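PDB 3QC2: glycosyl hydrolase from Bacteroides ovatus, which is probably a carbohydrate-active enzyme with a beta-propeller fold, a single chain built almost wholly of strands and the loops between them. Local coordinates for residues K36-P40 / L41-S45; E114-P118 / G119-D123; V330-N334 / K335-Y339. All coordinates share one frame; numbering follows the deposited sequence.

Contact 1: K36-P40 / L41-S45; sequences KFYCP and LTKDS
Cys39 SG and Thr42 pack closely at the bend of a tight hairpin. The sulfur accepts the backbone N-H of Thr42 (N to SG 3.4 Å, with 161° at the hydrogen), while Thr42 OG1 lies 3.1 Å from the same Cys39 SG. Cys39 can do this because its sulfur is turned anti to its own nitrogen (chi1 178°), which swings it over the turn rather than back along the strand. The carbonyl of Cys39 is held as well: Lys43 N reaches Cys39 O at 2.8 Å, through a bent bond. This side faces the protein, where Trp117 packs on Leu41 and Thr42 and Arg85 on Cys39.

The other side is looser. Tyr38 lies obliquely along the returning backbone, its CE1 3.7 Å from Asp44 N and its OH 3.5 Å from Lys43 CA, touching main chain more than side chain. Lys43, bent at chi2, runs past the turn with CD 3.6 Å from Pro40 O. Tyr38, Lys43 and Ser45 are all exposed here. Further along, Ser45 CA makes a CA-H...O contact with Phe37 O at 3.3 Å. Lys43, with its positive phi, and Asp44 both face Cys39, as in a beta hairpin closed by a G1 bulge.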
loop_
_atom_site.group_PDB
_atom_site.type_symbol
_atom_site.label_atom_id
_atom_site.label_comp_id
_atom_site.label_asym_id
_atom_site.label_seq_id
_atom_site.Cartn_x
_atom_site.Cartn_y
_atom_site.Cartn_z
ATOM N N LYS A 36 -10.635 -22.971 4.036
ATOM C CA LYS A 36 -10.530 -22.952 5.497
ATOM C C LYS A 36 -9.070 -22.929 5.982
ATOM O O LYS A 36 -8.164 -23.412 5.304
ATOM C CB LYS A 36 -11.248 -24.167 6.094
ATOM C CG LYS A 36 -12.766 -24.239 5.788
ATOM C CD LYS A 36 -13.539 -23.124 6.459
ATOM N N PHE A 37 -8.878 -22.362 7.166
ATOM C CA PHE A 37 -7.565 -22.249 7.807
ATOM C C PHE A 37 -7.701 -22.472 9.317
ATOM O O PHE A 37 -8.623 -21.939 9.942
ATOM C CB PHE A 37 -6.973 -20.863 7.511
ATOM C CG PHE A 37 -5.876 -20.435 8.462
ATOM C CD1 PHE A 37 -4.646 -21.085 8.476
ATOM C CD2 PHE A 37 -6.066 -19.350 9.313
ATOM C CE1 PHE A 37 -3.627 -20.671 9.344
ATOM C CE2 PHE A 37 -5.048 -18.932 10.186
ATOM C CZ PHE A 37 -3.837 -19.592 10.199
ATOM N N TYR A 38 -6.799 -23.276 9.895
ATOM C CA TYR A 38 -6.806 -23.503 11.340
ATOM C C TYR A 38 -6.044 -22.369 12.037
ATOM O O TYR A 38 -4.790 -22.332 12.023
ATOM C CB TYR A 38 -6.194 -24.848 11.716
ATOM C CG TYR A 38 -6.297 -25.127 13.208
ATOM C CD1 TYR A 38 -7.442 -25.718 13.747
ATOM C CD2 TYR A 38 -5.261 -24.774 14.084
ATOM C CE1 TYR A 38 -7.552 -25.965 15.118
ATOM C CE2 TYR A 38 -5.360 -25.019 15.457
ATOM C CZ TYR A 38 -6.504 -25.611 15.968
ATOM O OH TYR A 38 -6.602 -25.851 17.317
ATOM N N CYS A 39 -6.797 -21.446 12.633
ATOM C CA CYS A 39 -6.215 -20.316 13.345
ATOM C C CYS A 39 -5.706 -20.784 14.711
ATOM O O CYS A 39 -6.497 -21.246 15.538
ATOM C CB CYS A 39 -7.245 -19.206 13.521
ATOM S SG CYS A 39 -6.644 -17.802 14.431
ATOM N N PRO A 40 -4.380 -20.657 14.955
ATOM C CA PRO A 40 -3.789 -21.113 16.216
ATOM C C PRO A 40 -4.267 -20.335 17.461
ATOM O O PRO A 40 -4.192 -20.866 18.574
ATOM C CB PRO A 40 -2.281 -20.912 15.989
ATOM C CG PRO A 40 -2.186 -19.873 14.958
ATOM C CD PRO A 40 -3.383 -20.004 14.089
ATOM N N LEU A 41 -4.740 -19.097 17.265
ATOM C CA LEU A 41 -5.243 -18.268 18.368
ATOM C C LEU A 41 -6.730 -18.541 18.632
ATOM O O LEU A 41 -7.154 -18.586 19.784
ATOM C CB LEU A 41 -5.007 -16.779 18.086
ATOM C CG LEU A 41 -3.540 -16.339 18.012
ATOM C CD1 LEU A 41 -3.447 -14.852 17.719
ATOM C CD2 LEU A 41 -2.806 -16.670 19.312
ATOM N N THR A 42 -7.514 -18.721 17.561
ATOM C CA THR A 42 -8.945 -19.039 17.699
ATOM C C THR A 42 -9.133 -20.517 18.123
ATOM O O THR A 42 -10.150 -20.865 18.718
ATOM C CB THR A 42 -9.714 -18.803 16.380
ATOM O OG1 THR A 42 -9.373 -17.528 15.838
ATOM C CG2 THR A 42 -11.228 -18.876 16.605
ATOM N N LYS A 43 -8.136 -21.367 17.808
ATOM C CA LYS A 43 -8.183 -22.825 18.093
ATOM C C LYS A 43 -9.302 -23.516 17.281
ATOM O O LYS A 43 -9.916 -24.475 17.754
ATOM C CB LYS A 43 -8.389 -23.107 19.602
ATOM C CG LYS A 43 -7.332 -22.521 20.539
ATOM C CD LYS A 43 -6.006 -23.277 20.473
ATOM C CE LYS A 43 -5.058 -22.800 21.601
ATOM N NZ LYS A 43 -3.828 -23.638 21.731
ATOM N N ASP A 44 -9.560 -23.032 16.068
ATOM C CA ASP A 44 -10.621 -23.611 15.222
ATOM C C ASP A 44 -10.442 -23.206 13.759
ATOM O O ASP A 44 -9.768 -22.234 13.468
ATOM C CB ASP A 44 -12.008 -23.146 15.723
ATOM C CG ASP A 44 -13.166 -23.979 15.143
ATOM O OD1 ASP A 44 -13.007 -25.220 14.988
ATOM O OD2 ASP A 44 -14.236 -23.388 14.869
ATOM N N SER A 45 -11.046 -23.964 12.845
ATOM C CA SER A 45 -10.964 -23.645 11.417
ATOM C C SER A 45 -11.872 -22.473 11.091
ATOM O O SER A 45 -12.967 -22.374 11.621
ATOM C CB SER A 45 -11.336 -24.863 10.552
ATOM O OG SER A 45 -10.382 -25.901 10.697
#

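Contact 2: E114-P118 / G119-D123; sequences ELEWP and GGCED
Glu116 OE2 is gripped by two groups of the adjoining strand 134-141, Tyr138 OH and Gln140 NE2, while OE1 forms a salt bridge with Lys161 and rests 3.4 Å from Cys121 SG. The segment is a helix-to-strand link: a short helix ends at Glu116, and the chain then turns at cis-Pro118 into strand 120-128, an outermost strand of a four-stranded antiparallel sheet consistent with a propeller blade. Glu116 has CG anti to the carbonyl carbon and runs out extended from there, which lays the carboxylate beside the cysteine sulfur. With both oxygens bonded, this buried group is held in its rotation.

The main chain closes the corner from the opposite end of the same residue. Gly120 N donates to Glu116 O at 2.7 Å, short but bent, with 135° at the hydrogen. Gly120 itself has backbone angles (phi 88°, psi -154°) that suit a residue without a side chain. The cis peptide folds the proline ring back on its aromatic neighbour, so that Pro118 CB sits 3.7 Å above the plane of the Trp117 ring, over its centre.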
loop_
_atom_site.group_PDB
_atom_site.type_symbol
_atom_site.label_atom_id
_atom_site.label_comp_id
_atom_site.label_asym_id
_atom_site.label_seq_id
_atom_site.Cartn_x
_atom_site.Cartn_y
_atom_site.Cartn_z
ATOM N N GLU A 114 -0.042 -9.542 21.391
ATOM C CA GLU A 114 -0.717 -8.384 22.040
ATOM C C GLU A 114 -0.929 -7.235 21.079
ATOM O O GLU A 114 -1.859 -6.440 21.240
ATOM C CB GLU A 114 0.115 -7.861 23.240
ATOM C CG GLU A 114 -0.526 -6.634 23.988
ATOM C CD GLU A 114 0.401 -5.993 24.999
ATOM O OE1 GLU A 114 1.606 -6.322 25.018
ATOM O OE2 GLU A 114 -0.086 -5.147 25.781
ATOM N N LEU A 115 -0.047 -7.118 20.085
ATOM C CA LEU A 115 -0.130 -6.016 19.117
ATOM C C LEU A 115 -0.963 -6.365 17.891
ATOM O O LEU A 115 -1.508 -5.469 17.242
ATOM C CB LEU A 115 1.272 -5.607 18.658
ATOM C CG LEU A 115 2.289 -5.287 19.733
ATOM C CD1 LEU A 115 3.605 -4.821 19.083
ATOM C CD2 LEU A 115 1.755 -4.229 20.707
ATOM N N GLU A 116 -1.080 -7.667 17.590
ATOM C CA GLU A 116 -1.771 -8.134 16.381
ATOM C C GLU A 116 -3.116 -8.846 16.576
ATOM O O GLU A 116 -3.775 -9.168 15.588
ATOM C CB GLU A 116 -0.832 -9.058 15.599
ATOM C CG GLU A 116 0.433 -8.354 15.138
ATOM C CD GLU A 116 1.402 -9.255 14.400
ATOM O OE1 GLU A 116 1.148 -10.489 14.264
ATOM O OE2 GLU A 116 2.422 -8.722 13.950
ATOM N N TRP A 117 -3.529 -9.098 17.815
ATOM C CA TRP A 117 -4.798 -9.803 18.051
ATOM C C TRP A 117 -5.826 -8.869 18.700
ATOM O O TRP A 117 -5.486 -8.148 19.645
ATOM C CB TRP A 117 -4.565 -11.036 18.923
ATOM C CG TRP A 117 -5.775 -11.913 19.040
ATOM C CD1 TRP A 117 -6.585 -12.072 20.140
ATOM C CD2 TRP A 117 -6.327 -12.730 18.014
ATOM N NE1 TRP A 117 -7.600 -12.955 19.852
ATOM C CE2 TRP A 117 -7.469 -13.369 18.553
ATOM C CE3 TRP A 117 -5.970 -12.991 16.678
ATOM C CZ2 TRP A 117 -8.249 -14.245 17.811
ATOM C CZ3 TRP A 117 -6.747 -13.869 15.943
ATOM C CH2 TRP A 117 -7.875 -14.485 16.510
ATOM N N PRO A 118 -7.104 -8.887 18.217
ATOM C CA PRO A 118 -7.710 -9.693 17.148
ATOM C C PRO A 118 -7.861 -8.999 15.765
ATOM O O PRO A 118 -8.511 -9.552 14.880
ATOM C CB PRO A 118 -9.093 -10.009 17.723
ATOM C CG PRO A 118 -9.461 -8.765 18.491
ATOM C CD PRO A 118 -8.139 -8.101 18.922
ATOM N N GLY A 119 -7.271 -7.820 15.584
ATOM C CA GLY A 119 -7.375 -7.098 14.301
ATOM C C GLY A 119 -6.533 -7.729 13.189
ATOM O O GLY A 119 -6.869 -7.626 12.003
ATOM N N GLY A 120 -5.423 -8.358 13.575
ATOM C CA GLY A 120 -4.562 -9.037 12.635
ATOM C C GLY A 120 -3.504 -8.164 12.011
ATOM O O GLY A 120 -3.087 -7.147 12.591
ATOM N N CYS A 121 -3.079 -8.573 10.810
ATOM C CA CYS A 121 -2.030 -7.919 10.049
ATOM C C CYS A 121 -2.626 -7.334 8.741
ATOM O O CYS A 121 -3.095 -8.076 7.878
ATOM C CB CYS A 121 -0.942 -8.941 9.751
ATOM S SG CYS A 121 -0.348 -9.822 11.268
ATOM N N GLU A 122 -2.586 -6.009 8.610
ATOM C CA GLU A 122 -3.220 -5.320 7.483
ATOM C C GLU A 122 -2.291 -4.579 6.534
ATOM O O GLU A 122 -1.156 -4.295 6.845
ATOM C CB GLU A 122 -4.170 -4.244 8.026
ATOM C CG GLU A 122 -5.172 -4.676 9.066
ATOM C CD GLU A 122 -5.999 -3.484 9.588
ATOM O OE1 GLU A 122 -5.554 -2.333 9.424
ATOM O OE2 GLU A 122 -7.079 -3.706 10.164
ATOM N N ASP A 123 -2.849 -4.254 5.374
ATOM C CA ASP A 123 -2.237 -3.392 4.383
ATOM C C ASP A 123 -0.714 -3.514 4.228
ATOM O O ASP A 123 0.042 -2.633 4.666
ATOM C CB ASP A 123 -2.580 -1.936 4.723
ATOM C CG ASP A 123 -4.072 -1.701 4.884
ATOM O OD1 ASP A 123 -4.851 -2.634 4.619
ATOM O OD2 ASP A 123 -4.464 -0.573 5.283
#

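Contact 3: V330-N334 / K335-Y339; sequences VYFKN and KWYLY
Tyr337 CB lies 3.7 Å from Val330 O, across the two paired strands of a beta hairpin. With CG anti to the carbonyl carbon (chi1 -69°), the ring extends alongside the partner strand: CD1 meets Phe332 CB at 4.0 Å, and CE1 brings the ring edge to within 3.4 Å of Phe332 O. At the tip, Tyr337 OH is hydrogen-bonded to a water at 2.8 Å, and that water donates to Lys333 O in the turn. Val330, Phe332 and Tyr337 pack together on Ile65 of strand 64-72.

The opposite face belongs to Tyr331 and Trp336. Tyr331 CB makes a CH-pi contact, 3.7 Å from the centroid of the six-membered ring of Trp336 and only 9° off its normal, while the Tyr331 ring meets the five-membered ring obliquely, with planes at 37°. Phe16 meets the indole edge-to-face.

A type I' turn from Phe332 to Lys335 joins the strands. That pair is bonded both ways, Phe332 N to Lys335 O at 2.9 Å and the return bond longer; farther along, Tyr337 N reaches Val330 O at 2.9 Å. Backbone bonds thus run the length of the pairing while rings cover much of both faces, and the bridging water adds a side-chain tie at the turn.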
loop_
_atom_site.group_PDB
_atom_site.type_symbol
_atom_site.label_atom_id
_atom_site.label_comp_id
_atom_site.label_asym_id
_atom_site.label_seq_id
_atom_site.Cartn_x
_atom_site.Cartn_y
_atom_site.Cartn_z
ATOM N N VAL A 330 4.615 -3.373 -9.656
ATOM C CA VAL A 330 5.720 -4.182 -10.153
ATOM C C VAL A 330 6.101 -3.846 -11.592
ATOM O O VAL A 330 5.245 -3.755 -12.460
ATOM C CB VAL A 330 5.376 -5.710 -10.104
ATOM C CG1 VAL A 330 6.606 -6.533 -10.420
ATOM C CG2 VAL A 330 4.810 -6.122 -8.729
ATOM N N TYR A 331 7.399 -3.661 -11.830
ATOM C CA TYR A 331 7.911 -3.437 -13.174
ATOM C C TYR A 331 8.176 -4.827 -13.711
ATOM O O TYR A 331 9.091 -5.517 -13.254
ATOM C CB TYR A 331 9.178 -2.596 -13.141
ATOM C CG TYR A 331 9.702 -2.211 -14.504
ATOM C CD1 TYR A 331 8.900 -1.517 -15.402
ATOM C CD2 TYR A 331 11.022 -2.487 -14.877
ATOM C CE1 TYR A 331 9.379 -1.143 -16.649
ATOM C CE2 TYR A 331 11.508 -2.108 -16.115
ATOM C CZ TYR A 331 10.682 -1.436 -16.997
ATOM O OH TYR A 331 11.148 -1.060 -18.233
ATOM N N PHE A 332 7.366 -5.244 -14.677
ATOM C CA PHE A 332 7.420 -6.603 -15.196
ATOM C C PHE A 332 7.260 -6.598 -16.695
ATOM O O PHE A 332 6.299 -6.050 -17.213
ATOM C CB PHE A 332 6.294 -7.410 -14.524
ATOM C CG PHE A 332 6.288 -8.882 -14.860
ATOM C CD1 PHE A 332 7.272 -9.740 -14.339
ATOM C CD2 PHE A 332 5.270 -9.427 -15.643
ATOM C CE1 PHE A 332 7.254 -11.097 -14.626
ATOM C CE2 PHE A 332 5.246 -10.802 -15.935
ATOM C CZ PHE A 332 6.233 -11.632 -15.426
ATOM N N LYS A 333 8.219 -7.214 -17.391
ATOM C CA LYS A 333 8.206 -7.284 -18.857
ATOM C C LYS A 333 8.023 -5.899 -19.488
ATOM O O LYS A 333 7.159 -5.700 -20.337
ATOM C CB LYS A 333 7.131 -8.272 -19.339
ATOM C CG LYS A 333 7.460 -9.730 -18.989
ATOM C CD LYS A 333 6.394 -10.694 -19.490
ATOM C CE LYS A 333 6.890 -12.161 -19.415
ATOM N NZ LYS A 333 5.839 -13.158 -19.858
ATOM N N ASN A 334 8.848 -4.949 -19.024
ATOM C CA ASN A 334 8.876 -3.553 -19.523
ATOM C C ASN A 334 7.569 -2.713 -19.345
ATOM O O ASN A 334 7.380 -1.705 -20.029
ATOM C CB ASN A 334 9.349 -3.534 -20.986
ATOM C CG ASN A 334 10.714 -4.206 -21.163
ATOM O OD1 ASN A 334 11.569 -4.162 -20.262
ATOM N ND2 ASN A 334 10.922 -4.826 -22.313
ATOM N N LYS A 335 6.701 -3.132 -18.421
ATOM C CA LYS A 335 5.449 -2.401 -18.120
ATOM C C LYS A 335 5.256 -2.352 -16.627
ATOM O O LYS A 335 5.819 -3.169 -15.899
ATOM C CB LYS A 335 4.231 -3.063 -18.769
ATOM C CG LYS A 335 4.239 -3.058 -20.298
ATOM C CD LYS A 335 2.953 -3.690 -20.857
ATOM C CE LYS A 335 3.046 -3.940 -22.372
ATOM N NZ LYS A 335 1.806 -4.586 -22.912
ATOM N N TRP A 336 4.462 -1.386 -16.168
ATOM C CA TRP A 336 4.181 -1.231 -14.740
ATOM C C TRP A 336 2.779 -1.751 -14.373
ATOM O O TRP A 336 1.764 -1.300 -14.923
ATOM C CB TRP A 336 4.317 0.227 -14.316
ATOM C CG TRP A 336 5.731 0.732 -14.235
ATOM C CD1 TRP A 336 6.410 1.435 -15.188
ATOM C CD2 TRP A 336 6.622 0.593 -13.134
ATOM N NE1 TRP A 336 7.664 1.736 -14.749
ATOM C CE2 TRP A 336 7.826 1.232 -13.488
ATOM C CE3 TRP A 336 6.524 -0.013 -11.875
ATOM C CZ2 TRP A 336 8.927 1.290 -12.629
ATOM C CZ3 TRP A 336 7.623 0.043 -11.015
ATOM C CH2 TRP A 336 8.805 0.694 -11.398
ATOM N N TYR A 337 2.745 -2.680 -13.426
ATOM C CA TYR A 337 1.508 -3.283 -12.953
ATOM C C TYR A 337 1.125 -2.704 -11.588
ATOM O O TYR A 337 1.839 -2.887 -10.609
ATOM C CB TYR A 337 1.680 -4.806 -12.880
ATOM C CG TYR A 337 1.799 -5.419 -14.252
ATOM C CD1 TYR A 337 2.970 -5.283 -15.001
ATOM C CD2 TYR A 337 0.736 -6.103 -14.819
ATOM C CE1 TYR A 337 3.071 -5.822 -16.263
ATOM C CE2 TYR A 337 0.834 -6.649 -16.088
ATOM C CZ TYR A 337 2.005 -6.506 -16.802
ATOM O OH TYR A 337 2.105 -7.044 -18.056
ATOM N N LEU A 338 -0.003 -1.991 -11.547
ATOM C CA LEU A 338 -0.487 -1.357 -10.312
ATOM C C LEU A 338 -1.579 -2.202 -9.697
ATOM O O LEU A 338 -2.597 -2.468 -10.344
ATOM C CB LEU A 338 -1.035 0.042 -10.619
ATOM C CG LEU A 338 -1.476 0.896 -9.431
ATOM C CD1 LEU A 338 -0.297 1.141 -8.481
ATOM C CD2 LEU A 338 -2.054 2.199 -9.903
ATOM N N TYR A 339 -1.370 -2.625 -8.449
ATOM C CA TYR A 339 -2.340 -3.457 -7.732
ATOM C C TYR A 339 -2.976 -2.650 -6.641
ATOM O O TYR A 339 -2.287 -1.991 -5.875
ATOM C CB TYR A 339 -1.671 -4.717 -7.195
ATOM C CG TYR A 339 -1.170 -5.561 -8.304
ATOM C CD1 TYR A 339 -2.019 -6.430 -8.980
ATOM C CD2 TYR A 339 0.140 -5.462 -8.733
ATOM C CE1 TYR A 339 -1.558 -7.196 -10.044
ATOM C CE2 TYR A 339 0.611 -6.220 -9.781
ATOM C CZ TYR A 339 -0.233 -7.081 -10.437
ATOM O OH TYR A 339 0.257 -7.829 -11.482
HETATM O O HOH W 1 4.262 -6.549 -19.828
#

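Overall arrangement
The three contacts follow one another along the chain in the order 1, 2, 3. Contacts 1 and 2 are neighbours, with centres 15 Å apart, and they touch: Cys39, Leu41 and Thr42 pack together against Trp117, so the peripheral hairpin 37-46 leans on the corner that leads into strand 120-128. Contact 3 lies across the protein, its centre 35 Å from that of contact 1 and 30 Å from that of contact 2. The four-stranded sheet of strands 52-61, 64-72, 84-91 and 98-99 links them, since residues of contacts 1 and 2 touch strand 84-91 and contact 3 packs on strands 52-61 and 64-72. Segments from early and late in the sequence thus flank one sheet, consistent with closure of a propeller ring.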